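Local coordinates for protein ditrans,polycis-undecaprenyl-diphosphate synthase ((2E,6E)-farnesyl-diphosphate specific) (Acinetobacter baumannii, PDB 6ACS) that probably catalyses the stepwise condensation of eight isopentenyl diphosphates with farnesyl diphosphate to give undecaprenyl diphosphate, the precursor of the bacterial cell-wall carrier lipid, at residues Ser110-Val113 with Ala114-Asp118; Glu82-Ile85 with His86-Pro90; Leu225-Phe228 with Ser229-Arg233; Val166-Phe169 with Ala170-Ser174; Thr209-Trp213 with Pro214-Val218. One frame throughout, in Å; residues are numbered along the deposited sequence. Where two conformers were deposited one is given.

Contact 1. Residues Ser110-Val113 with Ala114-Asp118; sequences SHLV and ALMED
Leu112 and Met116, one helical turn apart, make the tight side of this stretch. The thioether end of Met116 comes obliquely across the isobutyl group of Leu112, and CE of Met116 lies 3.9 Å from CG of Leu112. Different first torsions bring them together: CG of Leu112 is trans to its own N (chi1 174°), whereas chi1 of -67° folds Met116 back over the preceding turn, its CG 3.2 Å from O of Leu112. That oxygen also accepts the backbone N-H of Met116 (N to O 2.9 Å). Leu112 and the buried Leu115 face helix 71-95, where Met78, Glu82 and His86 meet them, while Met116 reaches Val135 and Leu108. This is the crossover helix of a beta-alpha-beta unit, linking parallel strands 97-102 and 129-134. On the looser flank Val113 meets Glu117, an exposed residue whose OE2 approaches CG1 of Val113 at 3.6 Å. CG of the extended Glu117 chain lies against O of Val113, and the side chain also touches Arg105. Exposed Ser110 and His111 contribute mainly backbone: their carbonyl oxygens receive N of Ala114 and N of Leu115, both at 2.9 Å.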
loop_
_atom_site.group_PDB
_atom_site.type_symbol
_atom_site.label_atom_id
_atom_site.label_comp_id
_atom_site.label_asym_id
_atom_site.label_seq_id
_atom_site.Cartn_x
_atom_site.Cartn_y
_atom_site.Cartn_z
ATOM N N SER B 110 -31.069 -3.344 -0.378
ATOM C CA SER B 110 -31.489 -2.397 0.650
ATOM C C SER B 110 -31.603 -3.060 2.018
ATOM O O SER B 110 -31.332 -2.417 3.039
ATOM C CB SER B 110 -32.807 -1.732 0.248
ATOM O OG SER B 110 -33.798 -2.697 -0.045
ATOM N N HIS B 111 -31.999 -4.335 2.063
ATOM C CA HIS B 111 -32.125 -5.020 3.348
ATOM C C HIS B 111 -30.760 -5.202 4.008
ATOM O O HIS B 111 -30.630 -5.075 5.232
ATOM C CB HIS B 111 -32.814 -6.368 3.159
ATOM C CG HIS B 111 -33.195 -7.031 4.444
ATOM N ND1 HIS B 111 -34.279 -6.624 5.196
ATOM C CD2 HIS B 111 -32.633 -8.060 5.123
ATOM C CE1 HIS B 111 -34.375 -7.382 6.273
ATOM N NE2 HIS B 111 -33.386 -8.258 6.254
ATOM N N LEU B 112 -29.731 -5.497 3.209
ATOM C CA LEU B 112 -28.379 -5.598 3.749
ATOM C C LEU B 112 -27.879 -4.249 4.241
ATOM O O LEU B 112 -27.213 -4.171 5.280
ATOM C CB LEU B 112 -27.422 -6.155 2.695
ATOM C CG LEU B 112 -25.934 -6.186 3.088
ATOM C CD1 LEU B 112 -25.683 -6.985 4.363
ATOM C CD2 LEU B 112 -25.084 -6.710 1.948
ATOM N N VAL B 113 -28.165 -3.177 3.497
ATOM C CA VAL B 113 -27.753 -1.844 3.929
ATOM C C VAL B 113 -28.406 -1.494 5.260
ATOM O O VAL B 113 -27.749 -0.992 6.184
ATOM C CB VAL B 113 -28.083 -0.799 2.850
ATOM C CG1 VAL B 113 -27.701 0.589 3.343
ATOM C CG2 VAL B 113 -27.371 -1.142 1.551
ATOM N N ALA B 114 -29.710 -1.757 5.375
ATOM C CA ALA B 114 -30.413 -1.482 6.625
ATOM C C ALA B 114 -29.838 -2.308 7.768
ATOM O O ALA B 114 -29.689 -1.808 8.891
ATOM C CB ALA B 114 -31.910 -1.752 6.453
ATOM N N LEU B 115 -29.493 -3.571 7.497
ATOM C CA LEU B 115 -28.914 -4.409 8.536
ATOM C C LEU B 115 -27.547 -3.894 8.968
ATOM O O LEU B 115 -27.227 -3.909 10.161
ATOM C CB LEU B 115 -28.821 -5.848 8.039
ATOM C CG LEU B 115 -28.232 -6.878 9.003
ATOM C CD1 LEU B 115 -28.956 -6.849 10.348
ATOM C CD2 LEU B 115 -28.307 -8.256 8.381
ATOM N N MET B 116 -26.728 -3.436 8.015
ATOM C CA MET B 116 -25.439 -2.831 8.353
ATOM C C MET B 116 -25.621 -1.593 9.224
ATOM O O MET B 116 -24.903 -1.402 10.215
ATOM C CB MET B 116 -24.676 -2.463 7.082
ATOM C CG MET B 116 -24.227 -3.636 6.241
ATOM S SD MET B 116 -23.449 -3.025 4.735
ATOM C CE MET B 116 -22.618 -4.506 4.160
ATOM N N GLU B 117 -26.552 -0.713 8.840
ATOM C CA GLU B 117 -26.797 0.485 9.642
ATOM C C GLU B 117 -27.258 0.120 11.050
ATOM O O GLU B 117 -26.800 0.708 12.043
ATOM C CB GLU B 117 -27.821 1.371 8.939
ATOM C CG GLU B 117 -27.299 1.904 7.629
ATOM C CD GLU B 117 -28.383 2.505 6.759
ATOM O OE1 GLU B 117 -29.580 2.237 7.005
ATOM O OE2 GLU B 117 -28.034 3.237 5.814
ATOM N N ASP B 118 -28.151 -0.865 11.151
ATOM C CA ASP B 118 -28.651 -1.307 12.447
ATOM C C ASP B 118 -27.537 -1.901 13.300
ATOM O O ASP B 118 -27.463 -1.636 14.503
ATOM C CB ASP B 118 -29.777 -2.324 12.248
ATOM C CG ASP B 118 -30.998 -1.727 11.562
ATOM O OD1 ASP B 118 -31.120 -0.484 11.515
ATOM O OD2 ASP B 118 -31.841 -2.511 11.071
#

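Contact 2. Residues Glu82-Ile85 with His86-Pro90; sequences EETI and HEQIP
Ile85 and Ile89 supply the apolar part of this helical turn, CG2 of Ile85 lying 4.3 Å from CD1 of Ile89. The latter methyl is carried back toward the first turn because chi1 of Ile89, -71°, places CG1 beside the backbone N, which also lays CG1 against O of Ile85 at 3.3 Å. Backbone hydrogen bonds follow the i to i+4 ladder, from N of His86 to O of Glu82 (3.0 Å) through N of Ile89 to O of Ile85 (3.1 Å). At the last turn O of Ile85 also receives a weak bond from N of Gln88, 3.2 Å away. Such doubling accompanies a kink in the long helix 71-95: Pro90 has no N-H to return to the turn before it. The His86 imidazole folds back beside the carbonyl of Glu82, with CD2 of His86 3.2 Å from that oxygen and CA of Glu83 at the ring edge. Among polar side chains, Gln88 bends at chi2 (-66°); its NE2 donates to Asp43 and its OE1 accepts from Arg91, while OG1 of Thr84 bonds to O of Leu80. Ile85 faces helix 110-123, touching Ala119.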
loop_
_atom_site.group_PDB
_atom_site.type_symbol
_atom_site.label_atom_id
_atom_site.label_comp_id
_atom_site.label_asym_id
_atom_site.label_seq_id
_atom_site.Cartn_x
_atom_site.Cartn_y
_atom_site.Cartn_z
ATOM N N GLU B 82 -25.775 -11.494 5.648
ATOM C CA GLU B 82 -26.843 -10.997 6.520
ATOM C C GLU B 82 -27.025 -11.897 7.740
ATOM O O GLU B 82 -27.136 -11.416 8.881
ATOM C CB GLU B 82 -28.151 -10.884 5.738
ATOM C CG GLU B 82 -28.132 -9.840 4.637
ATOM C CD GLU B 82 -29.351 -9.918 3.735
ATOM O OE1 GLU B 82 -30.097 -10.914 3.827
ATOM O OE2 GLU B 82 -29.565 -8.983 2.934
ATOM N N GLU B 83 -27.066 -13.212 7.518
ATOM C CA GLU B 83 -27.236 -14.141 8.631
ATOM C C GLU B 83 -26.054 -14.067 9.587
ATOM O O GLU B 83 -26.218 -14.193 10.807
ATOM C CB GLU B 83 -27.411 -15.565 8.104
ATOM C CG GLU B 83 -28.205 -16.465 9.021
ATOM C CD GLU B 83 -29.540 -16.852 8.422
ATOM O OE1 GLU B 83 -29.617 -16.991 7.180
ATOM O OE2 GLU B 83 -30.513 -17.009 9.191
ATOM N N THR B 84 -24.851 -13.860 9.050
ATOM C CA THR B 84 -23.669 -13.777 9.899
ATOM C C THR B 84 -23.675 -12.504 10.741
ATOM O O THR B 84 -23.301 -12.531 11.922
ATOM C CB THR B 84 -22.416 -13.872 9.030
ATOM O OG1 THR B 84 -22.474 -15.083 8.253
ATOM C CG2 THR B 84 -21.158 -13.867 9.891
ATOM N N ILE B 85 -24.089 -11.378 10.157
ATOM C CA ILE B 85 -24.224 -10.153 10.944
ATOM C C ILE B 85 -25.213 -10.376 12.085
ATOM O O ILE B 85 -24.961 -9.993 13.243
ATOM C CB ILE B 85 -24.649 -8.977 10.042
ATOM C CG1 ILE B 85 -23.560 -8.677 9.004
ATOM C CG2 ILE B 85 -24.952 -7.747 10.878
ATOM C CD1 ILE B 85 -23.985 -7.682 7.962
ATOM N N HIS B 86 -26.360 -10.992 11.766
ATOM C CA HIS B 86 -27.350 -11.301 12.796
ATOM C C HIS B 86 -26.739 -12.143 13.907
ATOM O O HIS B 86 -26.920 -11.854 15.095
ATOM C CB HIS B 86 -28.544 -12.045 12.192
ATOM C CG HIS B 86 -29.528 -11.161 11.493
ATOM N ND1 HIS B 86 -30.116 -10.072 12.099
ATOM C CD2 HIS B 86 -30.052 -11.224 10.245
ATOM C CE1 HIS B 86 -30.947 -9.490 11.250
ATOM N NE2 HIS B 86 -30.928 -10.171 10.117
ATOM N N GLU B 87 -25.982 -13.178 13.530
ATOM C CA GLU B 87 -25.392 -14.085 14.511
ATOM C C GLU B 87 -24.327 -13.396 15.357
ATOM O O GLU B 87 -24.130 -13.761 16.522
ATOM C CB GLU B 87 -24.802 -15.299 13.782
ATOM C CG GLU B 87 -24.098 -16.326 14.659
ATOM C CD GLU B 87 -23.637 -17.551 13.874
ATOM O OE1 GLU B 87 -23.973 -17.654 12.674
ATOM O OE2 GLU B 87 -22.934 -18.410 14.453
ATOM N N GLN B 88 -23.645 -12.396 14.803
ATOM C CA GLN B 88 -22.537 -11.764 15.510
ATOM C C GLN B 88 -22.957 -10.641 16.454
ATOM O O GLN B 88 -22.228 -10.360 17.414
ATOM C CB GLN B 88 -21.506 -11.238 14.506
ATOM C CG GLN B 88 -20.707 -12.343 13.823
ATOM C CD GLN B 88 -19.810 -13.099 14.795
ATOM O OE1 GLN B 88 -19.302 -12.528 15.760
ATOM N NE2 GLN B 88 -19.623 -14.391 14.549
ATOM N N ILE B 89 -24.086 -9.968 16.199
ATOM C CA ILE B 89 -24.481 -8.846 17.066
ATOM C C ILE B 89 -24.416 -9.193 18.560
ATOM O O ILE B 89 -23.815 -8.420 19.326
ATOM C CB ILE B 89 -25.848 -8.295 16.633
ATOM C CG1 ILE B 89 -25.707 -7.549 15.303
ATOM C CG2 ILE B 89 -26.425 -7.392 17.711
ATOM C CD1 ILE B 89 -27.019 -7.203 14.641
ATOM N N PRO B 90 -24.991 -10.310 19.037
ATOM C CA PRO B 90 -24.902 -10.598 20.482
ATOM C C PRO B 90 -23.485 -10.822 20.976
ATOM O O PRO B 90 -23.163 -10.434 22.106
ATOM C CB PRO B 90 -25.750 -11.872 20.639
ATOM C CG PRO B 90 -26.635 -11.896 19.450
ATOM C CD PRO B 90 -25.814 -11.316 18.343
#

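Contact 3. Residues Leu225-Phe228 with Ser229-Arg233; sequences LNVF and SGRER
Phe228 and Glu232 meet one turn apart, the carboxylate leaning over the phenyl rim with the two planes 26° apart. CG of Glu232 makes a CH-pi contact over one face, 3.8 Å from the ring centroid of Phe228, and CD of Glu232 comes within 3.2 Å of CZ of Phe228, a close fit. A bend at chi2 of Glu232 (-129°) brings the carboxylate out over the CZ end of the ring, its carbon above and just beyond the rim. OE2 of this glutamate forms a salt bridge with Arg192 of the second subunit and a weak hydrogen bond with Gln241. Val227 and Arg231 repeat the i to i+4 spacing: CG1 of Val227 sits over one face of the guanidinium, 3.4 Å from NE of Arg231. The arginine's NH1 donates to O of Leu206, with a long, weak ion pair to Glu205, a predicted magnesium ligand, and its guanidinium makes a cation-pi contact with Phe191 of the second subunit. At the outer side a water donates to O of Asn226 and weakly bridges to NH1 of Arg233. Helix 218-235 packs Phe228 against strands 183-186 and 205-208, with Val227 and Arg231 resting on Tyr207 of the latter.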
loop_
_atom_site.group_PDB
_atom_site.type_symbol
_atom_site.label_atom_id
_atom_site.label_comp_id
_atom_site.label_asym_id
_atom_site.label_seq_id
_atom_site.Cartn_x
_atom_site.Cartn_y
_atom_site.Cartn_z
ATOM N N LEU B 225 1.327 -12.724 15.504
ATOM C CA LEU B 225 1.552 -11.613 16.431
ATOM C C LEU B 225 2.958 -11.667 17.017
ATOM O O LEU B 225 3.602 -10.626 17.212
ATOM C CB LEU B 225 0.497 -11.622 17.537
ATOM C CG LEU B 225 -0.940 -11.358 17.093
ATOM C CD1 LEU B 225 -1.914 -11.471 18.267
ATOM C CD2 LEU B 225 -1.024 -9.973 16.534
ATOM N N ASN B 226 3.460 -12.873 17.298
ATOM C CA ASN B 226 4.822 -13.000 17.816
ATOM C C ASN B 226 5.854 -12.566 16.767
ATOM O O ASN B 226 6.846 -11.879 17.081
ATOM C CB ASN B 226 5.061 -14.445 18.252
ATOM C CG ASN B 226 6.273 -14.588 19.135
ATOM O OD1 ASN B 226 6.292 -14.078 20.253
ATOM N ND2 ASN B 226 7.295 -15.268 18.640
ATOM N N VAL B 227 5.626 -12.947 15.513
ATOM C CA VAL B 227 6.500 -12.509 14.424
ATOM C C VAL B 227 6.475 -10.988 14.313
ATOM O O VAL B 227 7.520 -10.341 14.168
ATOM C CB VAL B 227 6.090 -13.187 13.104
ATOM C CG1 VAL B 227 6.855 -12.577 11.914
ATOM C CG2 VAL B 227 6.366 -14.693 13.182
ATOM N N PHE B 228 5.277 -10.404 14.372
ATOM C CA PHE B 228 5.133 -8.953 14.341
ATOM C C PHE B 228 5.954 -8.289 15.436
ATOM O O PHE B 228 6.641 -7.286 15.200
ATOM C CB PHE B 228 3.662 -8.571 14.503
ATOM C CG PHE B 228 3.448 -7.101 14.723
ATOM C CD1 PHE B 228 3.409 -6.231 13.645
ATOM C CD2 PHE B 228 3.309 -6.583 16.011
ATOM C CE1 PHE B 228 3.214 -4.868 13.843
ATOM C CE2 PHE B 228 3.128 -5.223 16.219
ATOM C CZ PHE B 228 3.077 -4.357 15.120
ATOM N N SER B 229 5.883 -8.824 16.655
ATOM C CA SER B 229 6.648 -8.207 17.737
ATOM C C SER B 229 8.145 -8.237 17.442
ATOM O O SER B 229 8.848 -7.228 17.631
ATOM C CB SER B 229 6.349 -8.904 19.064
ATOM O OG SER B 229 7.071 -8.283 20.115
ATOM N N GLY B 230 8.652 -9.383 16.977
ATOM C CA GLY B 230 10.074 -9.454 16.653
ATOM C C GLY B 230 10.476 -8.492 15.542
ATOM O O GLY B 230 11.562 -7.896 15.567
ATOM N N ARG B 231 9.608 -8.325 14.543
ATOM C CA ARG B 231 9.946 -7.394 13.469
ATOM C C ARG B 231 9.951 -5.956 13.960
ATOM O O ARG B 231 10.761 -5.143 13.505
ATOM C CB ARG B 231 8.970 -7.540 12.314
ATOM C CG ARG B 231 9.120 -8.857 11.577
ATOM C CD ARG B 231 8.050 -8.886 10.530
ATOM N NE ARG B 231 7.949 -10.145 9.816
ATOM C CZ ARG B 231 6.980 -10.376 8.942
ATOM N NH1 ARG B 231 6.069 -9.423 8.715
ATOM N NH2 ARG B 231 6.916 -11.537 8.317
ATOM N N GLU B 232 9.039 -5.609 14.860
ATOM C CA GLU B 232 9.061 -4.250 15.398
ATOM C C GLU B 232 10.298 -4.007 16.246
ATOM O O GLU B 232 10.840 -2.892 16.246
ATOM C CB GLU B 232 7.796 -3.982 16.195
ATOM C CG GLU B 232 6.616 -3.890 15.264
ATOM C CD GLU B 232 5.801 -2.659 15.501
ATOM O OE1 GLU B 232 5.486 -2.392 16.677
ATOM O OE2 GLU B 232 5.462 -1.982 14.510
ATOM N N ARG B 233 10.774 -5.033 16.941
ATOM C CA ARG B 233 12.014 -4.870 17.686
ATOM C C ARG B 233 13.194 -4.687 16.740
ATOM O O ARG B 233 14.069 -3.852 16.984
ATOM C CB ARG B 233 12.238 -6.069 18.607
ATOM C CG ARG B 233 13.553 -6.020 19.370
ATOM C CD ARG B 233 13.558 -6.990 20.544
ATOM N NE ARG B 233 13.365 -8.372 20.113
ATOM C CZ ARG B 233 12.225 -9.049 20.250
ATOM N NH1 ARG B 233 12.139 -10.305 19.825
ATOM N NH2 ARG B 233 11.172 -8.469 20.814
HETATM O O HOH W 1 9.142 -11.837 19.342
#

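Contact 4. Residues Val166-Phe169 with Ala170-Ser174; sequences VDLF and AKYVS
Phe169 and Val173 meet where a short helix runs out into a turn, CE2 of the ring 3.7 Å from CG2 of the valine. With chi1 at -175° the phenylalanine ring points away from its own backbone N, which brings it toward Val173. CG2 of Val173 also comes 3.7 Å from O of Phe169. In Tyr172 a chi1 of -65° turns the ring back toward Leu168. Its edge, in plane, faces the carbonyl oxygens of Leu168 and Phe169, and CD1 of Tyr172 lies 3.4 Å from O of Leu168. CE1 of the same ring reaches CD2 of Leu168 at 3.9 Å. Tyr172 packs further on Ala146, Gln149 and Val150 of helix 139-155, and Phe169 meets Trp199 of its own chain and Ala147 of the second subunit. Backbone bonding changes from i to i+4, N of Ala170 to O of Val166 (2.9 Å), to i to i+3, first a weak bond from N of Lys171 to O of Leu168 (3.3 Å), then N of Tyr172 to O of Phe169 (3.0 Å). Shortened spacing of this kind, overlapping the type I beta turn Ala170-Val173, is characteristic of a helix C-terminus leading into a loop.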
loop_
_atom_site.group_PDB
_atom_site.type_symbol
_atom_site.label_atom_id
_atom_site.label_comp_id
_atom_site.label_asym_id
_atom_site.label_seq_id
_atom_site.Cartn_x
_atom_site.Cartn_y
_atom_site.Cartn_z
ATOM N N VAL B 166 -2.022 15.826 1.833
ATOM C CA VAL B 166 -2.234 14.544 2.520
ATOM C C VAL B 166 -3.146 14.706 3.731
ATOM O O VAL B 166 -4.038 13.880 3.969
ATOM C CB VAL B 166 -0.888 13.918 2.924
ATOM C CG1 VAL B 166 -1.109 12.747 3.888
ATOM C CG2 VAL B 166 -0.165 13.442 1.668
ATOM N N ASP B 167 -2.899 15.727 4.553
ATOM C CA ASP B 167 -3.640 15.840 5.808
ATOM C C ASP B 167 -5.120 16.075 5.559
ATOM O O ASP B 167 -5.974 15.482 6.234
ATOM C CB ASP B 167 -3.069 16.967 6.658
ATOM C CG ASP B 167 -1.732 16.608 7.266
ATOM O OD1 ASP B 167 -1.414 15.396 7.355
ATOM O OD2 ASP B 167 -0.995 17.538 7.628
ATOM N N LEU B 168 -5.440 16.910 4.575
ATOM C CA LEU B 168 -6.839 17.161 4.258
ATOM C C LEU B 168 -7.490 15.920 3.643
ATOM O O LEU B 168 -8.604 15.531 4.021
ATOM C CB LEU B 168 -6.940 18.387 3.338
ATOM C CG LEU B 168 -8.363 18.905 3.057
ATOM C CD1 LEU B 168 -8.362 20.418 2.769
ATOM C CD2 LEU B 168 -9.000 18.156 1.874
ATOM N N PHE B 169 -6.807 15.298 2.687
ATOM C CA PHE B 169 -7.355 14.143 1.985
ATOM C C PHE B 169 -7.612 12.983 2.929
ATOM O O PHE B 169 -8.618 12.278 2.794
ATOM C CB PHE B 169 -6.388 13.719 0.875
ATOM C CG PHE B 169 -6.912 12.606 0.009
ATOM C CD1 PHE B 169 -7.816 12.869 -1.010
ATOM C CD2 PHE B 169 -6.494 11.299 0.217
ATOM C CE1 PHE B 169 -8.293 11.831 -1.812
ATOM C CE2 PHE B 169 -6.957 10.272 -0.565
ATOM C CZ PHE B 169 -7.855 10.536 -1.593
ATOM N N ALA B 170 -6.740 12.802 3.926
ATOM C CA ALA B 170 -6.840 11.648 4.807
ATOM C C ALA B 170 -8.187 11.570 5.521
ATOM O O ALA B 170 -8.646 10.466 5.864
ATOM C CB ALA B 170 -5.685 11.690 5.819
ATOM N N LYS B 171 -8.841 12.719 5.745
ATOM C CA LYS B 171 -10.090 12.734 6.499
ATOM C C LYS B 171 -11.262 12.168 5.711
ATOM O O LYS B 171 -12.343 12.005 6.281
ATOM C CB LYS B 171 -10.417 14.151 6.977
ATOM C CG LYS B 171 -9.368 14.745 7.918
ATOM C CD LYS B 171 -9.264 13.905 9.185
ATOM C CE LYS B 171 -8.396 14.568 10.237
ATOM N NZ LYS B 171 -8.030 13.621 11.323
ATOM N N TYR B 172 -11.073 11.861 4.435
ATOM C CA TYR B 172 -12.127 11.318 3.589
ATOM C C TYR B 172 -11.945 9.836 3.279
ATOM O O TYR B 172 -12.829 9.228 2.660
ATOM C CB TYR B 172 -12.177 12.101 2.275
ATOM C CG TYR B 172 -12.586 13.545 2.461
ATOM C CD1 TYR B 172 -11.646 14.527 2.758
ATOM C CD2 TYR B 172 -13.919 13.926 2.324
ATOM C CE1 TYR B 172 -12.018 15.868 2.912
ATOM C CE2 TYR B 172 -14.301 15.264 2.473
ATOM C CZ TYR B 172 -13.343 16.226 2.761
ATOM O OH TYR B 172 -13.702 17.553 2.917
ATOM N N VAL B 173 -10.848 9.251 3.699
ATOM C CA VAL B 173 -10.518 7.842 3.477
ATOM C C VAL B 173 -11.133 7.020 4.597
ATOM O O VAL B 173 -11.182 7.471 5.745
ATOM C CB VAL B 173 -8.990 7.649 3.442
ATOM C CG1 VAL B 173 -8.640 6.153 3.143
ATOM C CG2 VAL B 173 -8.354 8.581 2.392
ATOM N N SER B 174 -11.587 5.799 4.285
ATOM C CA SER B 174 -12.235 4.984 5.316
ATOM C C SER B 174 -11.301 4.727 6.503
ATOM O O SER B 174 -10.072 4.648 6.362
ATOM C CB SER B 174 -12.702 3.637 4.736
ATOM O OG SER B 174 -13.435 3.808 3.545
#

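Contact 5. Residues Thr209-Trp213 with Pro214-Val218; sequences TDTLW and PEFTV
An aromatic pair in a tight turn, Trp213 with Phe216, lies in the loop that leads from strand 205-208 to helix 218-235. The planes are nearly parallel, 19° apart, but slid so far that overlap is slight: the centroids of the Trp213 six-membered ring and the Phe216 ring are 5.4 Å apart. Closest are CZ3 of Trp213 and CD2 of Phe216 at 3.5 Å. CB of Phe216 also lies 3.9 Å from CE3 of Trp213, at the near end of the same ring. The 3-10 turn is closed by N of Glu215 to O of Leu212 and by N of Phe216 to O of Trp213, each 2.9 Å. CG2 of Thr211 comes to the Phe216 ring edge, 4.2 Å from CD1. Upstream, N of Thr211 donates to OG1 of Thr209 (3.1 Å), an ST turn, and the hydroxyls of both threonines bond to Glu220. Leu212 lies near Gly19, a predicted substrate-binding residue. Trp213 packs on Ile15 and Met17 of strand 12-17, and Phe216 on Thr187. OG1 of Thr217 accepts from N of Glu220, capping the N-terminus of helix 218-235, with Val218 against helix 42-52.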
loop_
_atom_site.group_PDB
_atom_site.type_symbol
_atom_site.label_atom_id
_atom_site.label_comp_id
_atom_site.label_asym_id
_atom_site.label_seq_id
_atom_site.Cartn_x
_atom_site.Cartn_y
_atom_site.Cartn_z
ATOM N N THR B 209 1.020 -16.207 4.727
ATOM C CA THR B 209 1.042 -17.619 5.092
ATOM C C THR B 209 0.391 -18.452 4.001
ATOM O O THR B 209 -0.589 -18.025 3.387
ATOM C CB THR B 209 0.339 -17.871 6.440
ATOM O OG1 THR B 209 0.318 -19.276 6.707
ATOM C CG2 THR B 209 -1.103 -17.329 6.465
ATOM N N ASP B 210 0.950 -19.654 3.767
ATOM C CA ASP B 210 0.342 -20.615 2.855
ATOM C C ASP B 210 -0.937 -21.220 3.410
ATOM O O ASP B 210 -1.703 -21.813 2.642
ATOM C CB ASP B 210 1.307 -21.769 2.544
ATOM C CG ASP B 210 2.473 -21.352 1.681
ATOM O OD1 ASP B 210 2.480 -20.204 1.186
ATOM O OD2 ASP B 210 3.389 -22.187 1.502
ATOM N N THR B 211 -1.171 -21.107 4.718
ATOM C CA THR B 211 -2.370 -21.677 5.316
ATOM C C THR B 211 -3.615 -21.123 4.639
ATOM O O THR B 211 -3.739 -19.910 4.454
ATOM C CB THR B 211 -2.404 -21.361 6.814
ATOM O OG1 THR B 211 -1.258 -21.932 7.469
ATOM C CG2 THR B 211 -3.690 -21.875 7.449
ATOM N N LEU B 212 -4.526 -22.011 4.234
ATOM C CA LEU B 212 -5.800 -21.556 3.695
ATOM C C LEU B 212 -6.687 -21.068 4.835
ATOM O O LEU B 212 -6.645 -21.612 5.941
ATOM C CB LEU B 212 -6.497 -22.679 2.924
ATOM C CG LEU B 212 -5.665 -23.330 1.817
ATOM C CD1 LEU B 212 -6.455 -24.448 1.089
ATOM C CD2 LEU B 212 -5.160 -22.279 0.824
ATOM N N TRP B 213 -7.496 -20.034 4.561
ATOM C CA TRP B 213 -8.301 -19.414 5.615
ATOM C C TRP B 213 -9.133 -20.399 6.433
ATOM O O TRP B 213 -9.142 -20.270 7.668
ATOM C CB TRP B 213 -9.211 -18.312 5.049
ATOM C CG TRP B 213 -10.059 -17.684 6.133
ATOM C CD1 TRP B 213 -11.412 -17.816 6.307
ATOM C CD2 TRP B 213 -9.597 -16.875 7.216
ATOM N NE1 TRP B 213 -11.817 -17.120 7.418
ATOM C CE2 TRP B 213 -10.720 -16.536 7.997
ATOM C CE3 TRP B 213 -8.341 -16.393 7.597
ATOM C CZ2 TRP B 213 -10.627 -15.740 9.126
ATOM C CZ3 TRP B 213 -8.254 -15.600 8.728
ATOM C CH2 TRP B 213 -9.385 -15.280 9.473
ATOM N N PRO B 214 -9.858 -21.365 5.846
ATOM C CA PRO B 214 -10.656 -22.280 6.689
ATOM C C PRO B 214 -9.829 -23.052 7.694
ATOM O O PRO B 214 -10.374 -23.527 8.698
ATOM C CB PRO B 214 -11.328 -23.212 5.673
ATOM C CG PRO B 214 -11.342 -22.459 4.407
ATOM C CD PRO B 214 -10.097 -21.619 4.412
ATOM N N GLU B 215 -8.529 -23.192 7.461
ATOM C CA GLU B 215 -7.649 -23.897 8.372
ATOM C C GLU B 215 -6.831 -22.949 9.233
ATOM O O GLU B 215 -5.944 -23.404 9.959
ATOM C CB GLU B 215 -6.725 -24.821 7.581
ATOM C CG GLU B 215 -7.401 -26.083 7.106
ATOM C CD GLU B 215 -6.758 -26.643 5.858
ATOM O OE1 GLU B 215 -6.183 -25.850 5.084
ATOM O OE2 GLU B 215 -6.819 -27.876 5.653
ATOM N N PHE B 216 -7.092 -21.642 9.163
ATOM C CA PHE B 216 -6.328 -20.693 9.959
ATOM C C PHE B 216 -6.770 -20.802 11.413
ATOM O O PHE B 216 -7.969 -20.823 11.702
ATOM C CB PHE B 216 -6.532 -19.271 9.425
ATOM C CG PHE B 216 -5.548 -18.266 9.959
ATOM C CD1 PHE B 216 -4.206 -18.334 9.610
ATOM C CD2 PHE B 216 -5.968 -17.240 10.800
ATOM C CE1 PHE B 216 -3.292 -17.401 10.099
ATOM C CE2 PHE B 216 -5.060 -16.298 11.286
ATOM C CZ PHE B 216 -3.721 -16.381 10.933
ATOM N N THR B 217 -5.808 -20.916 12.328
ATOM C CA THR B 217 -6.110 -21.172 13.729
ATOM C C THR B 217 -5.661 -19.992 14.578
ATOM O O THR B 217 -4.835 -19.175 14.157
ATOM C CB THR B 217 -5.418 -22.449 14.243
ATOM O OG1 THR B 217 -3.998 -22.307 14.092
ATOM C CG2 THR B 217 -5.890 -23.674 13.439
ATOM N N VAL B 218 -6.234 -19.904 15.780
ATOM C CA VAL B 218 -5.771 -18.889 16.725
ATOM C C VAL B 218 -4.318 -19.141 17.106
ATOM O O VAL B 218 -3.585 -18.197 17.425
ATOM C CB VAL B 218 -6.706 -18.800 17.953
ATOM C CG1 VAL B 218 -6.556 -19.997 18.871
ATOM C CG2 VAL B 218 -6.457 -17.492 18.710
#

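How the contacts relate
Along the chain the order is contact 2, contact 1, contact 4, contact 5, contact 3. Contacts 1 and 2, centres 12 Å apart, are the touching pair: helices 110-123 and 71-95 pack together, CG of Leu115 lying 3.9 Å from CG2 of Ile85. Contact 3 lies across the chain's centre from contact 1, their centres 38 Å apart. Contact 5 leads into helix 218-235, which carries contact 3; their centres are 19 Å apart. Both border the 205-208 edge of the six-stranded parallel sheet, near predicted substrate and magnesium residues. Contacts 3 and 4, centres 29 Å apart, both touch the second subunit, as does Asp210 of contact 5, in keeping with the homodimer.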